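Local coordinates for protein rhino (Drosophila melanogaster, PDB 5XYV) that probably helps specify germline piRNA clusters, binding the N-terminal domain of Deadlock through its chromoshadow domain, at residues B[25-29]-B[41-47]; B[14-20]-B[54-58]. All coordinates share one frame; numbering follows the deposited sequence.

Contact 1 (B[25-29]-B[41-47]); sequences DDLFM and AVHINDI
The imidazole of His43 is used on several sides at once, and two of its partners, Asp26 and Phe28, lie across the strand pair. Its NE2 donates to OD1 of Asp26 at 2.9 Å. The bond is bent, 139° at the hydrogen. It enters the carboxylate at the lone pair turned away from OD2, with the carboxylate and ring planes steeply inclined to each other. ND1 accepts from the backbone N of Asn45 at 3.0 Å. Both ring nitrogens are thus engaged, which fixes the rotation of the ring and fits a proton on NE2. The CD2 edge of the same ring stands over one face of Phe28, off centre toward the rim. This is a T-shaped stack, with centroids 5.1 Å apart and planes at 90°. CG of His43 lies anti to the backbone N (chi1 -170°), and this carries the ring along the neighbouring strand to Asp26.

Phe28 and His43 form an antiparallel non-hydrogen-bonded pair. Met29 and Val42 form the hydrogen-bonded pair next to it. Met29 N reaches Val42 O at 2.8 Å in a nearly straight bond, and Val42 N returns one to Met29 O. Ile44 N donates to Leu27 O at 3.0 Å.

The side chain of Met29 leaves from the face not used by Phe28 and His43. Its CG meets CD1 of Ile47 at 3.6 Å. CD2 of Leu27 touches CD1 of Ile44 at 3.8 Å. Leu23 of the Deadlock chain packs on Phe28, and His18 of that chain is hydrogen-bonded to Ala41 N. Ile44 meets Ile56 of the second Rhino subunit. The arrangement is the hairpin of strands 26-33 and 39-43 in the antiparallel sheet of a chromoshadow domain.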
ATOM      1  N   ASP B  25      -5.132 -11.202   7.335  1.00 52.24           N
ATOM      2  CA  ASP B  25      -5.608 -10.681   6.060  1.00 51.52           C
ATOM      3  C   ASP B  25      -6.464  -9.437   6.253  1.00 48.11           C
ATOM      4  O   ASP B  25      -6.925  -8.829   5.289  1.00 53.17           O
ATOM      5  CB  ASP B  25      -6.407 -11.755   5.317  1.00 62.63           C
ATOM      6  CG  ASP B  25      -5.546 -12.926   4.877  1.00 74.13           C
ATOM      7  OD1 ASP B  25      -4.327 -12.731   4.669  1.00 71.46           O
ATOM      8  OD2 ASP B  25      -6.097 -14.043   4.742  1.00 77.64           O
ATOM      9  N   ASP B  26      -6.691  -9.068   7.505  1.00 44.04           N
ATOM     10  CA  ASP B  26      -7.470  -7.876   7.790  1.00 36.78           C
ATOM     11  C   ASP B  26      -6.590  -6.661   7.964  1.00 34.10           C
ATOM     12  O   ASP B  26      -5.638  -6.676   8.744  1.00 38.27           O
ATOM     13  CB  ASP B  26      -8.336  -8.080   9.039  1.00 35.76           C
ATOM     14  CG  ASP B  26      -9.496  -8.993   8.781  1.00 33.97           C
ATOM     15  OD1 ASP B  26     -10.344  -8.624   7.942  1.00 34.73           O
ATOM     16  OD2 ASP B  26      -9.552 -10.075   9.401  1.00 33.06           O
ATOM     17  N   LEU B  27      -6.909  -5.611   7.219  1.00 27.86           N
ATOM     18  CA  LEU B  27      -6.187  -4.358   7.336  1.00 31.17           C
ATOM     19  C   LEU B  27      -7.135  -3.306   7.871  1.00 28.78           C
ATOM     20  O   LEU B  27      -8.201  -3.061   7.296  1.00 25.23           O
ATOM     21  CB  LEU B  27      -5.601  -3.912   5.984  1.00 25.07           C
ATOM     22  CG  LEU B  27      -4.709  -2.664   5.943  1.00 30.44           C
ATOM     23  CD1 LEU B  27      -3.541  -2.775   6.912  1.00 27.40           C
ATOM     24  CD2 LEU B  27      -4.216  -2.336   4.506  1.00 29.79           C
ATOM     25  N   PHE B  28      -6.740  -2.679   8.971  1.00 29.47           N
ATOM     26  CA  PHE B  28      -7.530  -1.602   9.543  1.00 25.90           C
ATOM     27  C   PHE B  28      -6.794  -0.293   9.379  1.00 26.28           C
ATOM     28  O   PHE B  28      -5.559  -0.256   9.456  1.00 25.57           O
ATOM     29  CB  PHE B  28      -7.826  -1.872  11.010  1.00 20.91           C
ATOM     30  CG  PHE B  28      -8.837  -2.931  11.214  1.00 24.03           C
ATOM     31  CD1 PHE B  28     -10.179  -2.605  11.277  1.00 23.23           C
ATOM     32  CD2 PHE B  28      -8.456  -4.260  11.347  1.00 26.39           C
ATOM     33  CE1 PHE B  28     -11.129  -3.586  11.460  1.00 24.80           C
ATOM     34  CE2 PHE B  28      -9.405  -5.249  11.526  1.00 24.49           C
ATOM     35  CZ  PHE B  28     -10.738  -4.909  11.579  1.00 23.27           C
ATOM     36  N   MET B  29      -7.564   0.761   9.126  1.00 21.64           N
ATOM     37  CA  MET B  29      -7.041   2.098   9.005  1.00 22.21           C
ATOM     38  C   MET B  29      -7.537   2.920  10.170  1.00 22.00           C
ATOM     39  O   MET B  29      -8.691   2.781  10.582  1.00 21.99           O
ATOM     40  CB  MET B  29      -7.472   2.726   7.676  1.00 28.66           C
ATOM     41  CG  MET B  29      -7.618   1.735   6.541  1.00 26.55           C
ATOM     42  SD  MET B  29      -6.019   1.315   5.828  1.00 34.26           S
ATOM     43  CE  MET B  29      -5.529   2.927   5.194  1.00 26.80           C
ATOM     44  N   ALA B  41     -10.948   3.245  14.148  1.00 22.38           N
ATOM     45  CA  ALA B  41     -10.452   2.132  13.361  1.00 22.69           C
ATOM     46  C   ALA B  41     -11.552   1.750  12.384  1.00 26.07           C
ATOM     47  O   ALA B  41     -12.698   1.508  12.781  1.00 27.84           O
ATOM     48  CB  ALA B  41     -10.072   0.957  14.221  1.00 24.16           C
ATOM     49  N   VAL B  42     -11.186   1.685  11.112  1.00 21.86           N
ATOM     50  CA  VAL B  42     -12.106   1.407  10.032  1.00 21.63           C
ATOM     51  C   VAL B  42     -11.499   0.301   9.198  1.00 21.17           C
ATOM     52  O   VAL B  42     -10.336   0.400   8.812  1.00 23.18           O
ATOM     53  CB  VAL B  42     -12.332   2.668   9.190  1.00 30.62           C
ATOM     54  CG1 VAL B  42     -12.840   2.318   7.799  1.00 33.48           C
ATOM     55  CG2 VAL B  42     -13.267   3.620   9.927  1.00 27.91           C
ATOM     56  N   HIS B  43     -12.249  -0.760   8.930  1.00 21.41           N
ATOM     57  CA  HIS B  43     -11.713  -1.817   8.070  1.00 24.23           C
ATOM     58  C   HIS B  43     -11.523  -1.256   6.670  1.00 26.39           C
ATOM     59  O   HIS B  43     -12.323  -0.418   6.250  1.00 27.14           O
ATOM     60  CB  HIS B  43     -12.622  -3.041   8.039  1.00 28.14           C
ATOM     61  CG  HIS B  43     -12.005  -4.217   7.363  1.00 29.40           C
ATOM     62  ND1 HIS B  43     -12.071  -4.417   5.996  1.00 29.51           N
ATOM     63  CD2 HIS B  43     -11.270  -5.244   7.848  1.00 28.45           C
ATOM     64  CE1 HIS B  43     -11.437  -5.526   5.683  1.00 28.91           C
ATOM     65  NE2 HIS B  43     -10.930  -6.048   6.792  1.00 25.87           N
ATOM     66  N   ILE B  44     -10.470  -1.691   5.960  1.00 26.69           N
ATOM     67  CA  ILE B  44     -10.126  -1.053   4.688  1.00 24.03           C
ATOM     68  C   ILE B  44     -11.256  -1.254   3.702  1.00 23.58           C
ATOM     69  O   ILE B  44     -11.476  -0.415   2.822  1.00 28.55           O
ATOM     70  CB  ILE B  44      -8.786  -1.581   4.069  1.00 24.59           C
ATOM     71  CG1 ILE B  44      -8.412  -0.755   2.833  1.00 27.98           C
ATOM     72  CG2 ILE B  44      -8.862  -3.058   3.680  1.00 20.98           C
ATOM     73  CD1 ILE B  44      -7.064  -1.053   2.303  1.00 31.45           C
ATOM     74  N   ASN B  45     -11.989  -2.356   3.845  1.00 27.56           N
ATOM     75  CA  ASN B  45     -13.121  -2.609   2.959  1.00 28.10           C
ATOM     76  C   ASN B  45     -14.218  -1.563   3.107  1.00 29.20           C
ATOM     77  O   ASN B  45     -15.009  -1.360   2.193  1.00 26.01           O
ATOM     78  CB  ASN B  45     -13.706  -4.003   3.202  1.00 27.47           C
ATOM     79  CG  ASN B  45     -12.798  -5.120   2.700  1.00 32.45           C
ATOM     80  OD1 ASN B  45     -11.955  -4.909   1.833  1.00 29.16           O
ATOM     81  ND2 ASN B  45     -12.973  -6.313   3.251  1.00 30.38           N
ATOM     82  N   ASP B  46     -14.275  -0.910   4.263  1.00 28.06           N
ATOM     83  CA  ASP B  46     -15.335   0.062   4.514  1.00 33.74           C
ATOM     84  C   ASP B  46     -15.094   1.415   3.830  1.00 31.53           C
ATOM     85  O   ASP B  46     -15.998   2.229   3.727  1.00 30.46           O
ATOM     86  CB  ASP B  46     -15.513   0.279   6.024  1.00 32.78           C
ATOM     87  CG  ASP B  46     -16.106  -0.932   6.736  1.00 40.11           C
ATOM     88  OD1 ASP B  46     -16.773  -1.768   6.075  1.00 43.13           O
ATOM     89  OD2 ASP B  46     -15.914  -1.032   7.971  1.00 42.74           O
ATOM     90  N   ILE B  47     -13.872   1.650   3.373  1.00 26.52           N
ATOM     91  CA  ILE B  47     -13.512   2.933   2.768  1.00 27.31           C
ATOM     92  C   ILE B  47     -12.920   2.839   1.360  1.00 30.93           C
ATOM     93  O   ILE B  47     -12.723   3.859   0.723  1.00 28.84           O
ATOM     94  CB  ILE B  47     -12.514   3.715   3.663  1.00 27.98           C
ATOM     95  CG1 ILE B  47     -11.402   2.791   4.143  1.00 26.90           C
ATOM     96  CG2 ILE B  47     -13.230   4.459   4.787  1.00 28.44           C
ATOM     97  CD1 ILE B  47     -10.292   3.524   4.922  1.00 28.77           C
TER

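Contact 2 (B[14-20]-B[54-58]); sequences LDKILHC and QIIKY
Ile17 sets its CG2 methyl almost centrally over one face of the Tyr58 ring. This CH-pi contact measures 3.8 Å from CG2 to the ring centroid and lies 13° off the ring normal. The other branch of Ile17 runs to the helix, where CD1 meets CG1 of Ile55 at 3.9 Å. Cys20 comes to the ring at its edge, with SG 4.1 Å from Tyr58 CE2. Thr52 of a Deadlock chain packs on His19, Cys20 and Tyr58. With chi1 at 168°, opposite its own backbone N, the Tyr58 ring reaches from the helix to the strand. Here helix 52-61 of the chromoshadow domain packs on the first strand of its antiparallel sheet. The strand carries classic beta bulges at Asp15-Lys16 and Leu18-His19, against Thr32 and Phe30. A phenylalanine in place of Tyr58 would probably leave water 2 without its link to the helix.

The solvent side is looser and relies on water. No direct hydrogen bond joins the two segments. Water 2 lies 2.9 Å from Tyr58 OH and donates to Leu18 O. At the other end, Gln54 OE1 is 3.8 Å from Leu14 CD2, and the Leu14 and Gln54 side chains run alongside each other, pointing opposite ways. Water 1 lies 2.6 Å from Gln54 OE1 and 3.2 Å from Asp15 O.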
ATOM      1  N   LEU B  14     -14.209  11.700   5.233  1.00 39.75           N
ATOM      2  CA  LEU B  14     -12.866  11.317   5.663  1.00 35.46           C
ATOM      3  C   LEU B  14     -11.945  12.539   5.750  1.00 39.05           C
ATOM      4  O   LEU B  14     -11.915  13.360   4.829  1.00 37.78           O
ATOM      5  CB  LEU B  14     -12.277  10.274   4.708  1.00 34.05           C
ATOM      6  CG  LEU B  14     -10.951   9.608   5.082  1.00 37.15           C
ATOM      7  CD1 LEU B  14     -11.089   8.793   6.343  1.00 32.48           C
ATOM      8  CD2 LEU B  14     -10.463   8.728   3.949  1.00 34.95           C
ATOM      9  N   ASP B  15     -11.221  12.673   6.860  1.00 35.50           N
ATOM     10  CA  ASP B  15     -10.303  13.792   7.007  1.00 38.21           C
ATOM     11  C   ASP B  15      -8.908  13.303   6.640  1.00 35.04           C
ATOM     12  O   ASP B  15      -8.485  13.426   5.480  1.00 42.29           O
ATOM     13  CB  ASP B  15     -10.330  14.357   8.429  1.00 39.09           C
ATOM     14  CG  ASP B  15      -9.763  15.768   8.512  1.00 43.45           C
ATOM     15  OD1 ASP B  15      -9.785  16.478   7.484  1.00 49.48           O
ATOM     16  OD2 ASP B  15      -9.299  16.152   9.608  1.00 46.97           O
ATOM     17  N   LYS B  16      -8.207  12.743   7.626  1.00 30.64           N
ATOM     18  CA  LYS B  16      -6.864  12.177   7.439  1.00 36.01           C
ATOM     19  C   LYS B  16      -6.846  10.650   7.718  1.00 30.03           C
ATOM     20  O   LYS B  16      -7.645  10.144   8.516  1.00 30.17           O
ATOM     21  CB  LYS B  16      -5.838  12.903   8.348  1.00 32.32           C
ATOM     22  CG  LYS B  16      -5.798  14.441   8.252  1.00 38.26           C
ATOM     23  CD  LYS B  16      -6.150  14.949   6.864  1.00 54.04           C
ATOM     24  CE  LYS B  16      -6.596  16.448   6.800  1.00 52.24           C
ATOM     25  NZ  LYS B  16      -5.451  17.463   6.789  1.00 52.20           N
ATOM     26  N   ILE B  17      -5.932   9.929   7.058  1.00 28.89           N
ATOM     27  CA  ILE B  17      -5.558   8.568   7.458  1.00 26.45           C
ATOM     28  C   ILE B  17      -4.263   8.662   8.225  1.00 30.13           C
ATOM     29  O   ILE B  17      -3.237   9.013   7.638  1.00 32.38           O
ATOM     30  CB  ILE B  17      -5.351   7.620   6.262  1.00 28.02           C
ATOM     31  CG1 ILE B  17      -6.592   7.598   5.365  1.00 29.44           C
ATOM     32  CG2 ILE B  17      -4.934   6.218   6.739  1.00 23.01           C
ATOM     33  CD1 ILE B  17      -6.583   6.490   4.308  1.00 25.55           C
ATOM     34  N   LEU B  18      -4.299   8.367   9.523  1.00 31.37           N
ATOM     35  CA  LEU B  18      -3.131   8.549  10.382  1.00 33.21           C
ATOM     36  C   LEU B  18      -2.177   7.373  10.393  1.00 30.40           C
ATOM     37  O   LEU B  18      -0.979   7.543  10.604  1.00 32.67           O
ATOM     38  CB  LEU B  18      -3.558   8.823  11.823  1.00 31.01           C
ATOM     39  CG  LEU B  18      -4.601   9.911  12.011  1.00 33.47           C
ATOM     40  CD1 LEU B  18      -4.977  10.086  13.483  1.00 31.66           C
ATOM     41  CD2 LEU B  18      -4.097  11.217  11.385  1.00 35.71           C
ATOM     42  N   HIS B  19      -2.698   6.177  10.159  1.00 30.03           N
ATOM     43  CA  HIS B  19      -1.949   4.994  10.530  1.00 32.46           C
ATOM     44  C   HIS B  19      -2.715   3.730  10.104  1.00 31.09           C
ATOM     45  O   HIS B  19      -3.903   3.821   9.770  1.00 34.39           O
ATOM     46  CB  HIS B  19      -1.692   5.062  12.052  1.00 41.22           C
ATOM     47  CG  HIS B  19      -1.116   3.827  12.639  1.00 36.88           C
ATOM     48  ND1 HIS B  19       0.072   3.273  12.197  1.00 43.44           N
ATOM     49  CD2 HIS B  19      -1.552   3.031  13.638  1.00 41.29           C
ATOM     50  CE1 HIS B  19       0.330   2.187  12.897  1.00 47.99           C
ATOM     51  NE2 HIS B  19      -0.644   2.012  13.780  1.00 44.85           N
ATOM     52  N   CYS B  20      -2.053   2.570  10.064  1.00 26.85           N
ATOM     53  CA  CYS B  20      -2.782   1.326   9.810  1.00 30.96           C
ATOM     54  C   CYS B  20      -2.187   0.148  10.570  1.00 30.20           C
ATOM     55  O   CYS B  20      -1.084   0.208  11.074  1.00 31.95           O
ATOM     56  CB  CYS B  20      -2.833   0.984   8.313  1.00 26.49           C
ATOM     57  SG  CYS B  20      -1.256   0.528   7.577  1.00 44.71           S
ATOM     58  N   GLN B  54      -7.446   8.672  -1.800  1.00 26.36           N
ATOM     59  CA  GLN B  54      -6.855   9.073  -0.531  1.00 32.31           C
ATOM     60  C   GLN B  54      -6.112   7.903   0.110  1.00 31.40           C
ATOM     61  O   GLN B  54      -5.057   8.085   0.707  1.00 30.51           O
ATOM     62  CB  GLN B  54      -7.922   9.627   0.412  1.00 36.19           C
ATOM     63  CG  GLN B  54      -8.241  11.078   0.144  1.00 39.17           C
ATOM     64  CD  GLN B  54      -9.303  11.626   1.057  1.00 43.92           C
ATOM     65  OE1 GLN B  54      -9.057  11.861   2.240  1.00 43.31           O
ATOM     66  NE2 GLN B  54     -10.482  11.880   0.507  1.00 43.71           N
ATOM     67  N   ILE B  55      -6.665   6.706  -0.030  1.00 24.71           N
ATOM     68  CA  ILE B  55      -6.041   5.500   0.494  1.00 26.88           C
ATOM     69  C   ILE B  55      -4.754   5.171  -0.269  1.00 27.80           C
ATOM     70  O   ILE B  55      -3.750   4.814   0.336  1.00 24.17           O
ATOM     71  CB  ILE B  55      -7.015   4.290   0.423  1.00 27.93           C
ATOM     72  CG1 ILE B  55      -8.235   4.560   1.305  1.00 26.30           C
ATOM     73  CG2 ILE B  55      -6.321   2.990   0.847  1.00 24.49           C
ATOM     74  CD1 ILE B  55      -9.350   3.562   1.155  1.00 25.39           C
ATOM     75  N   ILE B  56      -4.800   5.293  -1.598  1.00 28.41           N
ATOM     76  CA  ILE B  56      -3.635   5.079  -2.439  1.00 26.52           C
ATOM     77  C   ILE B  56      -2.545   6.105  -2.118  1.00 31.85           C
ATOM     78  O   ILE B  56      -1.356   5.764  -2.060  1.00 27.04           O
ATOM     79  CB  ILE B  56      -4.013   5.145  -3.932  1.00 27.45           C
ATOM     80  CG1 ILE B  56      -4.836   3.920  -4.319  1.00 22.06           C
ATOM     81  CG2 ILE B  56      -2.787   5.240  -4.816  1.00 22.66           C
ATOM     82  CD1 ILE B  56      -5.447   4.015  -5.696  1.00 25.04           C
ATOM     83  N   LYS B  57      -2.941   7.350  -1.869  1.00 33.81           N
ATOM     84  CA  LYS B  57      -1.952   8.374  -1.551  1.00 33.22           C
ATOM     85  C   LYS B  57      -1.306   8.113  -0.200  1.00 29.93           C
ATOM     86  O   LYS B  57      -0.132   8.404  -0.011  1.00 27.20           O
ATOM     87  CB  LYS B  57      -2.566   9.779  -1.593  1.00 34.17           C
ATOM     88  CG  LYS B  57      -1.643  10.797  -2.272  1.00 44.07           C
ATOM     89  CD  LYS B  57      -2.064  12.254  -2.047  1.00 48.98           C
ATOM     90  CE  LYS B  57      -3.544  12.482  -2.355  1.00 53.16           C
ATOM     91  NZ  LYS B  57      -3.898  12.220  -3.787  1.00 46.78           N
ATOM     92  N   TYR B  58      -2.073   7.566   0.737  1.00 29.88           N
ATOM     93  CA  TYR B  58      -1.518   7.178   2.029  1.00 30.32           C
ATOM     94  C   TYR B  58      -0.473   6.089   1.864  1.00 24.88           C
ATOM     95  O   TYR B  58       0.575   6.145   2.487  1.00 28.92           O
ATOM     96  CB  TYR B  58      -2.609   6.701   2.996  1.00 29.73           C
ATOM     97  CG  TYR B  58      -2.023   6.037   4.230  1.00 24.95           C
ATOM     98  CD1 TYR B  58      -1.516   6.793   5.271  1.00 27.69           C
ATOM     99  CD2 TYR B  58      -1.963   4.652   4.340  1.00 26.64           C
ATOM    100  CE1 TYR B  58      -0.957   6.196   6.388  1.00 32.49           C
ATOM    101  CE2 TYR B  58      -1.407   4.047   5.443  1.00 29.78           C
ATOM    102  CZ  TYR B  58      -0.912   4.824   6.471  1.00 34.57           C
ATOM    103  OH  TYR B  58      -0.369   4.222   7.584  1.00 33.58           O
TER
HETATM  104  O   HOH W   1      -9.726  14.307   2.617  1.00 48.85           O
HETATM  105  O   HOH W   2       1.413   5.979   9.096  1.00 40.45           O

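How the contacts relate
From the N terminus, strand 14-23 comes first and gives contact 2 its earlier half. The chain turns, residues 25-29 lead into strand 26-33, and it returns through strand 39-43 into residues 41-47. There contact 1 closes the hairpin, a short loop. Helix 52-61 follows, and its residues 54-58 close the much longer loop of contact 2. Contact 1 is therefore enclosed by contact 2, and the two do not cross. One ties the sheet's second and third strands; the other lays the helix on its first. They meet where Met29 CE lies 3.7 Å from Ile17 CG2. Both contacts also touch the second subunit.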